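Local coordinates for protein extracellular invertase (Aspergillus kawachii, PDB 5XH8) that probably hydrolyses sucrose and related beta-fructofuranosides and transfers fructosyl units to make fructooligosaccharides such as 1-kestose, as a glycoside hydrolase family 32 beta-fructofuranosidase, at residues Thr433-Phe447 against Ser576-Val590. Numbering follows the deposited sequence.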
loop_
_atom_site.group_PDB
_atom_site.type_symbol
_atom_site.label_atom_id
_atom_site.label_comp_id
_atom_site.label_asym_id
_atom_site.label_seq_id
_atom_site.Cartn_x
_atom_site.Cartn_y
_atom_site.Cartn_z
ATOM N N THR A 433 3.818 54.062 -28.507
ATOM C CA THR A 433 4.755 53.473 -29.461
ATOM C C THR A 433 6.042 54.275 -29.509
ATOM O O THR A 433 6.039 55.471 -29.274
ATOM C CB THR A 433 4.150 53.384 -30.883
ATOM O OG1 THR A 433 3.781 54.698 -31.325
ATOM C CG2 THR A 433 2.901 52.460 -30.925
ATOM N N GLU A 434 7.139 53.588 -29.797
ATOM C CA GLU A 434 8.442 54.171 -29.991
ATOM C C GLU A 434 8.791 53.906 -31.454
ATOM O O GLU A 434 8.554 52.804 -31.953
ATOM C CB GLU A 434 9.443 53.497 -29.066
ATOM C CG GLU A 434 10.903 53.869 -29.274
ATOM C CD GLU A 434 11.267 55.265 -28.796
ATOM O OE1 GLU A 434 10.577 55.862 -27.936
ATOM O OE2 GLU A 434 12.300 55.763 -29.265
ATOM N N SER A 435 9.357 54.906 -32.131
ATOM C CA SER A 435 9.613 54.822 -33.577
ATOM C C SER A 435 10.613 53.760 -33.937
ATOM O O SER A 435 11.630 53.606 -33.270
ATOM C CB SER A 435 10.138 56.162 -34.122
ATOM O OG SER A 435 9.113 57.130 -34.093
ATOM N N GLY A 436 10.342 53.065 -35.036
ATOM C CA GLY A 436 11.298 52.125 -35.605
ATOM C C GLY A 436 12.591 52.812 -35.993
ATOM O O GLY A 436 12.637 54.025 -36.122
ATOM N N ARG A 437 13.650 52.034 -36.150
ATOM C CA ARG A 437 14.954 52.573 -36.522
ATOM C C ARG A 437 15.894 51.462 -36.869
ATOM O O ARG A 437 15.666 50.310 -36.509
ATOM C CB ARG A 437 15.569 53.354 -35.370
ATOM C CG ARG A 437 15.895 52.495 -34.161
ATOM C CD ARG A 437 15.961 53.335 -32.921
ATOM N NE ARG A 437 16.994 54.334 -33.066
ATOM C CZ ARG A 437 16.925 55.593 -32.652
ATOM N NH1 ARG A 437 15.847 56.080 -32.044
ATOM N NH2 ARG A 437 17.962 56.384 -32.877
ATOM N N THR A 438 16.976 51.827 -37.536
ATOM C CA THR A 438 18.038 50.907 -37.850
ATOM C C THR A 438 19.237 51.306 -37.032
ATOM O O THR A 438 19.483 52.494 -36.856
ATOM C CB THR A 438 18.311 50.939 -39.350
ATOM O OG1 THR A 438 17.113 50.525 -40.005
ATOM C CG2 THR A 438 19.447 50.006 -39.753
ATOM N N LEU A 439 19.952 50.319 -36.498
ATOM C CA LEU A 439 21.188 50.565 -35.763
ATOM C C LEU A 439 22.306 49.753 -36.390
ATOM O O LEU A 439 22.111 48.579 -36.712
ATOM C CB LEU A 439 21.041 50.184 -34.283
ATOM C CG LEU A 439 20.141 51.042 -33.386
ATOM C CD1 LEU A 439 20.226 50.554 -31.947
ATOM C CD2 LEU A 439 20.492 52.523 -33.451
ATOM N N ASN A 440 23.469 50.390 -36.570
ATOM C CA ASN A 440 24.689 49.725 -37.064
ATOM C C ASN A 440 25.882 49.827 -36.140
ATOM O O ASN A 440 26.740 48.954 -36.181
ATOM C CB ASN A 440 25.101 50.300 -38.418
ATOM C CG ASN A 440 24.150 49.921 -39.512
ATOM O OD1 ASN A 440 24.295 48.867 -40.131
ATOM N ND2 ASN A 440 23.165 50.774 -39.762
ATOM N N SER A 441 25.972 50.891 -35.339
ATOM C CA SER A 441 27.088 51.051 -34.393
ATOM C C SER A 441 26.750 50.477 -33.015
ATOM O O SER A 441 25.596 50.189 -32.718
ATOM C CB SER A 441 27.469 52.526 -34.267
ATOM O OG SER A 441 26.335 53.299 -33.936
ATOM N N SER A 442 27.778 50.317 -32.192
ATOM C CA SER A 442 27.654 49.776 -30.847
ATOM C C SER A 442 27.014 50.783 -29.894
ATOM O O SER A 442 27.427 51.933 -29.871
ATOM C CB SER A 442 29.046 49.406 -30.327
ATOM O OG SER A 442 28.999 48.849 -29.029
ATOM N N GLY A 443 26.013 50.354 -29.115
ATOM C CA GLY A 443 25.525 51.139 -27.970
ATOM C C GLY A 443 24.077 50.940 -27.576
ATOM O O GLY A 443 23.360 50.138 -28.175
ATOM N N VAL A 444 23.670 51.677 -26.542
ATOM C CA VAL A 444 22.289 51.709 -26.077
ATOM C C VAL A 444 21.659 53.069 -26.391
ATOM O O VAL A 444 22.220 54.118 -26.049
ATOM C CB VAL A 444 22.161 51.368 -24.561
ATOM C CG1 VAL A 444 22.948 50.109 -24.239
ATOM C CG2 VAL A 444 22.604 52.513 -23.657
ATOM N N VAL A 445 20.495 53.037 -27.035
ATOM C CA VAL A 445 19.794 54.230 -27.470
ATOM C C VAL A 445 18.499 54.359 -26.669
ATOM O O VAL A 445 17.547 53.635 -26.947
ATOM C CB VAL A 445 19.467 54.142 -28.981
ATOM C CG1 VAL A 445 18.721 55.388 -29.451
ATOM C CG2 VAL A 445 20.740 53.903 -29.787
ATOM N N PRO A 446 18.445 55.296 -25.693
ATOM C CA PRO A 446 17.232 55.463 -24.888
ATOM C C PRO A 446 15.965 55.639 -25.704
ATOM O O PRO A 446 15.997 56.273 -26.746
ATOM C CB PRO A 446 17.519 56.729 -24.075
ATOM C CG PRO A 446 19.010 56.750 -23.944
ATOM C CD PRO A 446 19.525 56.207 -25.246
ATOM N N PHE A 447 14.861 55.060 -25.244
ATOM C CA PHE A 447 13.551 55.334 -25.830
ATOM C C PHE A 447 13.203 56.785 -25.522
ATOM O O PHE A 447 13.605 57.308 -24.484
ATOM C CB PHE A 447 12.452 54.417 -25.240
ATOM C CG PHE A 447 12.328 53.048 -25.899
ATOM C CD1 PHE A 447 13.402 52.432 -26.546
ATOM C CD2 PHE A 447 11.116 52.355 -25.836
ATOM C CE1 PHE A 447 13.256 51.184 -27.145
ATOM C CE2 PHE A 447 10.974 51.101 -26.427
ATOM C CZ PHE A 447 12.041 50.521 -27.084
ATOM N N SER A 576 15.801 50.940 -23.518
ATOM C CA SER A 576 16.625 51.397 -24.630
ATOM C C SER A 576 16.774 50.311 -25.674
ATOM O O SER A 576 16.776 49.119 -25.327
ATOM C CB SER A 576 18.012 51.766 -24.124
ATOM O OG SER A 576 17.897 52.799 -23.178
ATOM N N PHE A 577 16.933 50.723 -26.940
ATOM C CA PHE A 577 17.420 49.822 -27.996
ATOM C C PHE A 577 18.834 49.431 -27.617
ATOM O O PHE A 577 19.546 50.206 -26.975
ATOM C CB PHE A 577 17.455 50.491 -29.384
ATOM C CG PHE A 577 16.114 50.962 -29.868
ATOM C CD1 PHE A 577 15.275 50.104 -30.550
ATOM C CD2 PHE A 577 15.690 52.264 -29.632
ATOM C CE1 PHE A 577 14.026 50.530 -30.979
ATOM C CE2 PHE A 577 14.447 52.697 -30.061
ATOM C CZ PHE A 577 13.610 51.828 -30.736
ATOM N N PHE A 578 19.230 48.224 -27.982
ATOM C CA PHE A 578 20.587 47.764 -27.752
ATOM C C PHE A 578 21.065 47.029 -28.994
ATOM O O PHE A 578 20.315 46.251 -29.582
ATOM C CB PHE A 578 20.663 46.825 -26.545
ATOM C CG PHE A 578 21.881 45.943 -26.550
ATOM C CD1 PHE A 578 23.120 46.450 -26.180
ATOM C CD2 PHE A 578 21.800 44.624 -26.968
ATOM C CE1 PHE A 578 24.250 45.646 -26.197
ATOM C CE2 PHE A 578 22.926 43.812 -26.986
ATOM C CZ PHE A 578 24.155 44.321 -26.596
ATOM N N HIS A 579 22.317 47.276 -29.370
ATOM C CA HIS A 579 22.945 46.645 -30.538
ATOM C C HIS A 579 24.460 46.736 -30.345
ATOM O O HIS A 579 24.964 47.795 -29.944
ATOM C CB HIS A 579 22.467 47.342 -31.818
ATOM C CG HIS A 579 23.181 46.898 -33.056
ATOM N ND1 HIS A 579 23.252 45.578 -33.442
ATOM C CD2 HIS A 579 23.855 47.603 -33.997
ATOM C CE1 HIS A 579 23.946 45.487 -34.562
ATOM N NE2 HIS A 579 24.321 46.703 -34.921
ATOM N N ASN A 580 25.183 45.635 -30.573
ATOM C CA ASN A 580 26.628 45.591 -30.243
ATOM C C ASN A 580 27.544 46.113 -31.371
ATOM O O ASN A 580 28.761 46.031 -31.267
ATOM C CB ASN A 580 27.066 44.190 -29.812
ATOM C CG ASN A 580 27.063 43.194 -30.945
ATOM O OD1 ASN A 580 26.371 43.376 -31.949
ATOM N ND2 ASN A 580 27.799 42.107 -30.775
ATOM N N GLY A 581 26.953 46.607 -32.451
ATOM C CA GLY A 581 27.703 47.190 -33.535
ATOM C C GLY A 581 28.089 46.222 -34.622
ATOM O O GLY A 581 28.510 46.668 -35.682
ATOM N N VAL A 582 27.940 44.913 -34.387
ATOM C CA VAL A 582 28.312 43.907 -35.383
ATOM C C VAL A 582 27.159 43.770 -36.381
ATOM O O VAL A 582 26.129 43.156 -36.092
ATOM C CB VAL A 582 28.679 42.560 -34.735
ATOM C CG1 VAL A 582 28.994 41.510 -35.796
ATOM C CG2 VAL A 582 29.853 42.738 -33.781
ATOM N N GLY A 583 27.341 44.380 -37.553
ATOM C CA GLY A 583 26.333 44.404 -38.587
ATOM C C GLY A 583 25.260 45.402 -38.246
ATOM O O GLY A 583 25.490 46.325 -37.464
ATOM N N GLY A 584 24.085 45.197 -38.832
ATOM C CA GLY A 584 22.949 46.078 -38.653
ATOM C C GLY A 584 21.697 45.342 -38.217
ATOM O O GLY A 584 21.586 44.125 -38.385
ATOM N N VAL A 585 20.762 46.113 -37.657
ATOM C CA VAL A 585 19.454 45.624 -37.211
ATOM C C VAL A 585 18.427 46.666 -37.515
ATOM O O VAL A 585 18.676 47.835 -37.255
ATOM C CB VAL A 585 19.331 45.531 -35.666
ATOM C CG1 VAL A 585 18.311 44.471 -35.276
ATOM C CG2 VAL A 585 20.672 45.334 -35.010
ATOM N N ALA A 586 17.252 46.253 -37.966
ATOM C CA ALA A 586 16.142 47.170 -38.101
ATOM C C ALA A 586 15.056 46.785 -37.113
ATOM O O ALA A 586 14.525 45.667 -37.167
ATOM C CB ALA A 586 15.607 47.162 -39.528
ATOM N N PHE A 587 14.741 47.721 -36.216
ATOM C CA PHE A 587 13.666 47.591 -35.255
ATOM C C PHE A 587 12.418 48.182 -35.846
ATOM O O PHE A 587 12.436 49.323 -36.275
ATOM C CB PHE A 587 13.992 48.375 -33.971
ATOM C CG PHE A 587 15.126 47.809 -33.184
ATOM C CD1 PHE A 587 16.441 48.155 -33.486
ATOM C CD2 PHE A 587 14.887 46.920 -32.133
ATOM C CE1 PHE A 587 17.498 47.640 -32.753
ATOM C CE2 PHE A 587 15.941 46.391 -31.402
ATOM C CZ PHE A 587 17.246 46.758 -31.704
ATOM N N SER A 588 11.319 47.447 -35.837
ATOM C CA SER A 588 10.039 48.056 -36.144
ATOM C C SER A 588 9.666 49.059 -35.066
ATOM O O SER A 588 10.331 49.176 -34.028
ATOM C CB SER A 588 8.938 47.014 -36.148
ATOM O OG SER A 588 8.621 46.672 -34.796
ATOM N N LYS A 589 8.575 49.765 -35.325
ATOM C CA LYS A 589 7.790 50.443 -34.305
ATOM C C LYS A 589 7.611 49.450 -33.105
ATOM O O LYS A 589 7.254 48.281 -33.271
ATOM C CB LYS A 589 6.464 50.864 -34.956
ATOM C CG LYS A 589 5.394 51.539 -34.113
ATOM C CD LYS A 589 4.007 51.135 -34.639
ATOM C CE LYS A 589 2.872 52.036 -34.164
ATOM N NZ LYS A 589 2.156 52.699 -35.290
ATOM N N VAL A 590 7.949 49.930 -31.918
ATOM C CA VAL A 590 7.922 49.157 -30.696
ATOM C C VAL A 590 6.675 49.604 -29.955
ATOM O O VAL A 590 6.466 50.810 -29.816
ATOM C CB VAL A 590 9.182 49.472 -29.861
ATOM C CG1 VAL A 590 9.223 48.639 -28.593
ATOM C CG2 VAL A 590 10.433 49.254 -30.703
#
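Phe577 lies between Arg437 and Phe447. Over one face of its ring comes Arg437 CD, 3.4 Å from the centroid, a CH-pi contact; over the opposite face comes Phe447 CE1, 3.5 Å from Phe577 CE2, with the two ring planes 41° apart. The Arg437 side chain starts with CG between its backbone N and carbonyl carbon (chi1 65°) and bends at chi3, bringing its guanidinium against Val445 CG1. Glu434 CG lies over the centre of the Phe447 ring, on the side of that ring where Phe577 sits, and touches Phe577 CZ too, while the Glu434 carboxylate accepts from Lys448 N. Among the remaining apolar contacts, Phe447 CZ meets Val590 CG1 at 3.7 Å, and Leu439 CD1 reaches Phe577 CB at 3.8 Å, nearing Phe587 CE1 as well.

Backbone hydrogen bonds join the segments in two antiparallel sets. Glu434, Arg437 and Leu439 pair with Val590, Phe587 and Val585, and Gly443 and Val445 with His579 and Phe577. Gly443 N to His579 O is nearly straight, 2.9 Å and 171° at the hydrogen, whereas the return bond from His579 N to Gly443 O is longer at 3.3 Å.

Polar side chains brace the turn of 580-584. His579 NE2 donates to Gly583 O at 2.8 Å, in its ring plane, and ND1 pairs with Ser475 OG, so both ring nitrogens are held. Asn580 OD1 accepts from Val582 N, an Asx turn, and its ND2 bonds to Gly472 O.

At Gly443 the chain turns a corner, so strands 430-439 and 444-446 enter different sheets, paired with 585-594 and 574-580. Side chains from both sheets meet in the buried layer between them, as in the C-terminal beta-sandwich of family 32 glycoside hydrolases.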